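Viral structural protein 4 (Bombyx mori cytoplasmic polyhedrosis virus, PDB 6TZ0) serves as a structural protein of the virus that associates with its RNA-dependent RNA polymerase, binds GTP and probably takes part in transcription. Local coordinates at residues Ile183-Thr186 and Ala191-Ser194. Numbering follows the deposited sequence.
Sequences IIPT and ADFS
The carboxylate of Asp-192 meets the ring of Pro-185. The proline CG sits above the carboxylate plane and off to the side of its oxygens, 3.8 Å from Asp-192 OD2. Asp-192 OD1 lies near the proline CD and also contacts CG2 of Ile-184. Farther along, the ring of Phe-193 carries the carbonyl oxygen of Ala-191 over the centre of one face. Phe-193 leaves the backbone on the side away from 183-186.

Asp-192 CG stands between its own backbone N and carbonyl carbon (chi1 50°). This brings the carboxylate back toward the proline. OD1 and Pro-185 O are two acceptors and do not bond to each other.

The backbone link is slight. Asp-192 N gives a weak hydrogen bond to Pro-185 O, 3.4 Å long. Ala-191 CA points a C-H at the same Pro-185 O, at 3.5 Å. One carbonyl therefore receives both contacts. They accompany a single beta bridge between Thr-186 and Ala-191, whose CA atoms are 4.1 Å apart. Here the chain leaves strand 182-184, turns back through four residues and passes its own strand end before helix 196-201. Strand 182-184 pairs in parallel with 157-159, and the backbone of Ile-184 hydrogen-bonds with Ile-158 and Asp-160.

Beside the bridge, side chains make apolar contacts. A chi1 of -60° sets Ile-184 CG1 beside the backbone N and leaves CG2 anti to that N, where it reaches Ala-191 CB at 3.9 Å. Both residues are buried and rest on Leu-198 of the helix. Thr-186 adds its methyl CG2, 3.9 Å from Ala-191 CA. Ile-183, one residue back on the strand, packs on Tyr-583 of the RNA-dependent RNA polymerase chain.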
loop_
_atom_site.group_PDB
_atom_site.type_symbol
_atom_site.label_atom_id
_atom_site.label_comp_id
_atom_site.label_asym_id
_atom_site.label_seq_id
_atom_site.Cartn_x
_atom_site.Cartn_y
_atom_site.Cartn_z
ATOM N N ILE B 183 17.473 -28.473 -23.124
ATOM C CA ILE B 183 16.221 -27.977 -23.678
ATOM C C ILE B 183 16.179 -28.286 -25.165
ATOM O O ILE B 183 17.090 -27.912 -25.909
ATOM C CB ILE B 183 16.077 -26.471 -23.414
ATOM C CG1 ILE B 183 16.126 -26.225 -21.909
ATOM C CG2 ILE B 183 14.780 -25.953 -23.990
ATOM C CD1 ILE B 183 16.348 -24.810 -21.538
ATOM N N ILE B 184 15.127 -28.969 -25.600
ATOM C CA ILE B 184 14.981 -29.400 -26.986
ATOM C C ILE B 184 14.025 -28.441 -27.680
ATOM O O ILE B 184 12.875 -28.312 -27.240
ATOM C CB ILE B 184 14.461 -30.840 -27.071
ATOM C CG1 ILE B 184 15.422 -31.789 -26.378
ATOM C CG2 ILE B 184 14.271 -31.248 -28.507
ATOM C CD1 ILE B 184 14.909 -33.184 -26.290
ATOM N N PRO B 185 14.436 -27.767 -28.751
ATOM C CA PRO B 185 13.538 -26.825 -29.419
ATOM C C PRO B 185 12.465 -27.524 -30.236
ATOM O O PRO B 185 12.631 -28.652 -30.699
ATOM C CB PRO B 185 14.483 -26.029 -30.325
ATOM C CG PRO B 185 15.596 -26.956 -30.594
ATOM C CD PRO B 185 15.782 -27.755 -29.344
ATOM N N THR B 186 11.342 -26.831 -30.395
ATOM C CA THR B 186 10.207 -27.312 -31.170
ATOM C C THR B 186 9.953 -26.338 -32.309
ATOM O O THR B 186 9.884 -25.127 -32.085
ATOM C CB THR B 186 8.956 -27.444 -30.300
ATOM O OG1 THR B 186 8.595 -26.160 -29.781
ATOM C CG2 THR B 186 9.200 -28.397 -29.143
ATOM N N ALA B 191 9.166 -31.419 -31.656
ATOM C CA ALA B 191 10.574 -31.389 -31.288
ATOM C C ALA B 191 11.408 -32.011 -32.393
ATOM O O ALA B 191 10.983 -32.967 -33.042
ATOM C CB ALA B 191 10.799 -32.132 -29.976
ATOM N N ASP B 192 12.593 -31.449 -32.624
ATOM C CA ASP B 192 13.417 -31.909 -33.731
ATOM C C ASP B 192 13.999 -33.288 -33.446
ATOM O O ASP B 192 14.616 -33.521 -32.403
ATOM C CB ASP B 192 14.522 -30.903 -34.046
ATOM C CG ASP B 192 15.291 -30.475 -32.829
ATOM O OD1 ASP B 192 14.846 -30.774 -31.709
ATOM O OD2 ASP B 192 16.361 -29.853 -32.995
ATOM N N PHE B 193 13.799 -34.199 -34.389
ATOM C CA PHE B 193 14.099 -35.609 -34.208
ATOM C C PHE B 193 15.583 -35.926 -34.316
ATOM O O PHE B 193 15.968 -37.080 -34.108
ATOM C CB PHE B 193 13.324 -36.422 -35.239
ATOM C CG PHE B 193 11.838 -36.283 -35.123
ATOM C CD1 PHE B 193 11.131 -36.989 -34.168
ATOM C CD2 PHE B 193 11.145 -35.450 -35.976
ATOM C CE1 PHE B 193 9.763 -36.867 -34.072
ATOM C CE2 PHE B 193 9.781 -35.324 -35.880
ATOM C CZ PHE B 193 9.091 -36.032 -34.927
ATOM N N SER B 194 16.421 -34.944 -34.628
ATOM C CA SER B 194 17.849 -35.163 -34.792
ATOM C C SER B 194 18.634 -34.935 -33.513
ATOM O O SER B 194 19.866 -34.906 -33.557
ATOM C CB SER B 194 18.393 -34.260 -35.895
ATOM O OG SER B 194 18.295 -32.898 -35.521
#